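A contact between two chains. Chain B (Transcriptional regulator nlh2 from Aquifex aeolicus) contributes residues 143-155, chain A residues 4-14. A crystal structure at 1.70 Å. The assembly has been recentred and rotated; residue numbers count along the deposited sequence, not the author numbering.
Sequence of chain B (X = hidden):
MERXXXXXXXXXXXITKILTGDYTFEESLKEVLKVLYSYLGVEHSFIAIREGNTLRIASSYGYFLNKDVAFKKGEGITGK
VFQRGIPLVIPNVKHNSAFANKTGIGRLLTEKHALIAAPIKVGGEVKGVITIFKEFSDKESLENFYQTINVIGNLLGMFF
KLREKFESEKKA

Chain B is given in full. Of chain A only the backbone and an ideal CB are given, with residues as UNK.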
# COMPACT_ATOMS: atom_id res chain seq x y z
N GLU B 143 -12.26 11.83 -0.46
CA GLU B 143 -12.52 10.45 -0.05
C GLU B 143 -11.64 9.48 -0.82
O GLU B 143 -11.11 8.52 -0.24
CB GLU B 143 -14.00 10.10 -0.25
CG GLU B 143 -14.94 10.86 0.68
CD GLU B 143 -16.42 10.61 0.39
OE1 GLU B 143 -16.73 10.00 -0.66
OE2 GLU B 143 -17.27 11.02 1.22
N ASN B 144 -11.46 9.72 -2.11
CA ASN B 144 -10.55 8.89 -2.90
C ASN B 144 -9.11 8.98 -2.41
O ASN B 144 -8.40 7.97 -2.36
CB ASN B 144 -10.59 9.28 -4.38
CG ASN B 144 -9.44 8.66 -5.17
OD1 ASN B 144 -8.29 9.13 -5.09
ND2 ASN B 144 -9.73 7.61 -5.94
N PHE B 145 -8.67 10.18 -2.07
CA PHE B 145 -7.28 10.43 -1.69
C PHE B 145 -6.95 9.69 -0.39
O PHE B 145 -5.82 9.25 -0.17
CB PHE B 145 -7.05 11.93 -1.53
CG PHE B 145 -5.59 12.32 -1.40
CD1 PHE B 145 -4.78 12.41 -2.51
CD2 PHE B 145 -5.05 12.59 -0.16
CE1 PHE B 145 -3.44 12.76 -2.38
CE2 PHE B 145 -3.72 12.95 -0.02
CZ PHE B 145 -2.92 13.03 -1.12
N TYR B 146 -7.94 9.57 0.48
CA TYR B 146 -7.75 8.87 1.73
C TYR B 146 -7.25 7.45 1.49
O TYR B 146 -6.43 6.95 2.26
CB TYR B 146 -9.04 8.83 2.54
CG TYR B 146 -9.05 7.65 3.45
CD1 TYR B 146 -8.25 7.63 4.58
CD2 TYR B 146 -9.83 6.54 3.17
CE1 TYR B 146 -8.23 6.53 5.41
CE2 TYR B 146 -9.81 5.45 3.99
CZ TYR B 146 -9.01 5.44 5.11
OH TYR B 146 -9.02 4.33 5.91
N GLN B 147 -7.70 6.80 0.42
CA GLN B 147 -7.30 5.41 0.19
C GLN B 147 -5.78 5.34 0.10
O GLN B 147 -5.16 4.39 0.60
CB GLN B 147 -7.95 4.84 -1.07
CG GLN B 147 -7.79 3.30 -1.20
CD GLN B 147 -8.59 2.69 -2.37
OE1 GLN B 147 -9.14 3.41 -3.22
NE2 GLN B 147 -8.64 1.36 -2.41
N THR B 148 -5.17 6.34 -0.53
CA THR B 148 -3.72 6.34 -0.73
C THR B 148 -2.98 6.61 0.57
O THR B 148 -1.97 5.97 0.87
CB THR B 148 -3.29 7.35 -1.81
OG1 THR B 148 -3.77 6.91 -3.08
CG2 THR B 148 -1.80 7.48 -1.87
N ILE B 149 -3.48 7.55 1.36
CA ILE B 149 -2.86 7.85 2.64
C ILE B 149 -2.97 6.65 3.57
O ILE B 149 -2.03 6.35 4.34
CB ILE B 149 -3.46 9.10 3.28
CG1 ILE B 149 -3.20 10.34 2.41
CG2 ILE B 149 -2.91 9.29 4.70
CD1 ILE B 149 -1.72 10.57 2.09
N ASN B 150 -4.08 5.93 3.49
CA ASN B 150 -4.21 4.68 4.25
C ASN B 150 -3.15 3.66 3.86
O ASN B 150 -2.59 2.99 4.73
CB ASN B 150 -5.57 4.03 4.10
CG ASN B 150 -5.66 2.72 4.86
OD1 ASN B 150 -5.73 2.71 6.08
ND2 ASN B 150 -5.59 1.60 4.15
N VAL B 151 -2.88 3.54 2.57
CA VAL B 151 -1.83 2.63 2.11
C VAL B 151 -0.49 3.05 2.70
O VAL B 151 0.29 2.21 3.15
CB VAL B 151 -1.72 2.63 0.57
CG1 VAL B 151 -0.46 1.96 0.12
CG2 VAL B 151 -2.93 1.93 -0.04
N ILE B 152 -0.21 4.35 2.71
CA ILE B 152 1.08 4.82 3.21
C ILE B 152 1.18 4.53 4.71
O ILE B 152 2.24 4.14 5.21
CB ILE B 152 1.29 6.31 2.89
CG1 ILE B 152 1.40 6.47 1.36
CG2 ILE B 152 2.55 6.82 3.59
CD1 ILE B 152 1.43 7.88 0.90
N GLY B 153 0.08 4.68 5.44
CA GLY B 153 0.07 4.31 6.85
C GLY B 153 0.47 2.86 7.07
O GLY B 153 1.21 2.51 8.01
N ASN B 154 -0.05 2.00 6.19
CA ASN B 154 0.25 0.58 6.26
C ASN B 154 1.70 0.28 5.92
O ASN B 154 2.34 -0.54 6.58
CB ASN B 154 -0.71 -0.20 5.37
CG ASN B 154 -2.05 -0.43 6.05
OD1 ASN B 154 -2.16 -1.23 6.98
ND2 ASN B 154 -3.08 0.25 5.60
N LEU B 155 2.23 0.93 4.90
CA LEU B 155 3.65 0.76 4.58
C LEU B 155 4.51 1.19 5.77
O LEU B 155 5.52 0.57 6.07
CB LEU B 155 4.03 1.57 3.33
CG LEU B 155 3.40 1.09 2.01
CD1 LEU B 155 3.63 2.11 0.92
CD2 LEU B 155 3.97 -0.25 1.58
N UNK A 4 -16.79 -1.89 -3.15
CA UNK A 4 -15.50 -2.46 -3.50
C UNK A 4 -14.35 -1.69 -2.88
O UNK A 4 -13.40 -2.29 -2.38
CB UNK A 4 -15.34 -2.50 -5.02
N UNK A 5 -14.41 -0.37 -2.90
CA UNK A 5 -13.32 0.42 -2.35
C UNK A 5 -13.14 0.08 -0.88
O UNK A 5 -12.01 -0.01 -0.38
CB UNK A 5 -13.58 1.92 -2.53
N UNK A 6 -14.25 -0.14 -0.19
CA UNK A 6 -14.19 -0.47 1.23
C UNK A 6 -13.53 -1.82 1.46
O UNK A 6 -12.72 -1.95 2.37
CB UNK A 6 -15.59 -0.47 1.84
N UNK A 7 -13.87 -2.82 0.65
CA UNK A 7 -13.21 -4.13 0.75
C UNK A 7 -11.73 -4.05 0.43
O UNK A 7 -10.92 -4.77 1.02
CB UNK A 7 -13.88 -5.14 -0.19
N UNK A 8 -11.36 -3.18 -0.51
CA UNK A 8 -9.95 -2.99 -0.86
C UNK A 8 -9.17 -2.37 0.29
O UNK A 8 -8.04 -2.78 0.59
CB UNK A 8 -9.82 -2.11 -2.11
N UNK A 9 -9.78 -1.40 0.95
CA UNK A 9 -9.15 -0.77 2.10
C UNK A 9 -8.97 -1.80 3.20
O UNK A 9 -7.87 -1.94 3.79
CB UNK A 9 -9.98 0.42 2.60
N UNK A 10 -10.03 -2.55 3.47
CA UNK A 10 -9.98 -3.57 4.51
C UNK A 10 -8.98 -4.69 4.22
O UNK A 10 -8.30 -5.18 5.14
CB UNK A 10 -11.37 -4.17 4.70
N UNK A 11 -8.88 -5.12 2.98
CA UNK A 11 -7.93 -6.20 2.67
C UNK A 11 -6.48 -5.72 2.81
O UNK A 11 -5.61 -6.48 3.23
CB UNK A 11 -8.17 -6.73 1.25
N UNK A 12 -6.22 -4.47 2.45
CA UNK A 12 -4.89 -3.91 2.63
C UNK A 12 -4.56 -3.85 4.13
O UNK A 12 -3.46 -4.23 4.55
CB UNK A 12 -4.80 -2.52 1.99
N UNK A 13 -5.49 -3.39 4.96
CA UNK A 13 -5.24 -3.41 6.41
C UNK A 13 -4.99 -4.82 6.93
O UNK A 13 -4.10 -5.05 7.74
CB UNK A 13 -6.42 -2.79 7.16
N UNK A 14 -5.78 -5.78 6.45
CA UNK A 14 -5.68 -7.17 6.90
C UNK A 14 -4.35 -7.79 6.47
O UNK A 14 -3.69 -8.47 7.25
CB UNK A 14 -6.85 -7.99 6.35

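Two helices run nearly parallel here, 7° apart in direction and 10.1 Å at closest approach. That gap leaves room for side chains of moderate size between the axes, and chain B lines it mainly with Tyr146(B), Gln147(B), Asn150(B) and Asn154(B).

Position 4 has helical backbone angles and nothing of chain B near its CB, so this contact asks little of it; it is Leu4(A).

Position 5 points toward chain B, its CB 4.7 Å from Gln147(B) OE1, with Asn144(B) further along. A long, flexible or polar chain would suit. Lys5(A) extends along this edge, and its NZ comes within 4.3 Å of Asn144(B) ND2, a contact without a hydrogen bond.

Positions 6 and 7 find no partner within reach and are free to vary as far as this contact goes. They are Leu6(A) and Lys7(A).

Position 8 points toward chain B, with its CB 3.7 Å from Gln147(B) NE2. An amide donor so close favours an acceptor such as Glu, Gln or Asp, though a small residue would also fit. Glu8(A) takes a weak hydrogen bond from Gln147(B) NE2 to its OE1, at 3.3 Å.

Position 9 faces chain B squarely: its CB is 5.2 Å from Tyr146(B) OH, 5.2 Å from Gln147(B) CG and 4.8 Å from Asn150(B) ND2. An aromatic ring and an aliphatic stem invite a medium apolar residue, Leu, Ile, Val or Met. Ile9(A) sends CD1 to 3.8 Å from Tyr146(B) CE2, while its CG1 lies 3.9 Å from Gln147(B) CG.

Positions 10 and 11 offer chain B nothing within reach of their CB atoms. They hold Asn10(A), whose CA-to-CB bond points away, and Val11(A).

Position 12 points toward chain B among two amides and a methyl, its CB 5.2 Å from Val151(B) CG2. Ala, Val, Thr or Ile are plausible. Val12(A), with chi1 in t, packs its CG1 3.7 Å from Asn154(B) ND2.

Position 13 points sideways, yet its CB is 4.5 Å from Asn154(B) OD1 and 5.4 Å from Asn150(B) ND2. Amide groups on adjacent turns favour a short polar side chain: Asn, Asp, Ser or perhaps Gln. Asn13(A) turns its end inward, and its OD1 accepts hydrogen bonds from both Asn150(B) ND2 at 3.2 Å and Asn154(B) ND2 at 2.9 Å. Its ND2 donates to a water oxygen 3.0 Å away, which also hydrogen-bonds Tyr146(B) OH at 2.8 Å from that oxygen. One carboxamide thus serves as acceptor and donor at once.

Position 14 points away and is unconstrained here; it is Glu14(A).

Chain A 4-14: LKLKEINVVNE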
# COMPACT_ATOMS: atom_id res chain seq x y z
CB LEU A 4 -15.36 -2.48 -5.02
CG LEU A 4 -14.05 -3.02 -5.57
CD1 LEU A 4 -13.77 -4.43 -5.03
CD2 LEU A 4 -14.09 -3.01 -7.08
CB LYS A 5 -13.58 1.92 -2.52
CG LYS A 5 -13.35 2.41 -3.94
CD LYS A 5 -13.52 3.92 -4.05
CE LYS A 5 -13.28 4.39 -5.47
NZ LYS A 5 -13.59 5.84 -5.61
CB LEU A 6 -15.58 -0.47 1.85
CG LEU A 6 -15.79 0.62 2.90
CD1 LEU A 6 -14.86 0.42 4.09
CD2 LEU A 6 -15.60 2.00 2.27
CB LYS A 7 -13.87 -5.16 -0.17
CG LYS A 7 -15.24 -5.63 0.28
CD LYS A 7 -15.77 -6.66 -0.70
CE LYS A 7 -17.21 -7.04 -0.41
NZ LYS A 7 -17.76 -7.94 -1.47
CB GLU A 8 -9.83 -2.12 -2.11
CG GLU A 8 -10.29 -2.85 -3.36
CD GLU A 8 -10.40 -1.95 -4.59
OE1 GLU A 8 -10.30 -0.70 -4.46
OE2 GLU A 8 -10.58 -2.51 -5.69
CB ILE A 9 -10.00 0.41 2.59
CG1 ILE A 9 -9.88 1.58 1.59
CG2 ILE A 9 -9.56 0.85 3.98
CD1 ILE A 9 -10.95 2.65 1.74
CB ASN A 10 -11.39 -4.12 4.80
CG ASN A 10 -12.28 -3.09 5.49
OD1 ASN A 10 -11.79 -2.20 6.19
ND2 ASN A 10 -13.60 -3.20 5.30
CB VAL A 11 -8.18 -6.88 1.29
CG1 VAL A 11 -7.58 -6.09 0.17
CG2 VAL A 11 -7.60 -8.30 1.29
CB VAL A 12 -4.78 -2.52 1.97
CG1 VAL A 12 -3.58 -1.75 2.52
CG2 VAL A 12 -4.70 -2.68 0.46
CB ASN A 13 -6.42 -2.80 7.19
CG ASN A 13 -6.63 -1.34 6.88
OD1 ASN A 13 -5.72 -0.65 6.41
ND2 ASN A 13 -7.84 -0.85 7.15
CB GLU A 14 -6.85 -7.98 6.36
CG GLU A 14 -6.80 -9.48 6.66
CD GLU A 14 -6.95 -9.84 8.12
OE1 GLU A 14 -7.06 -8.95 8.99
OE2 GLU A 14 -6.97 -11.06 8.40
O HOH W 1 -8.69 2.01 7.49
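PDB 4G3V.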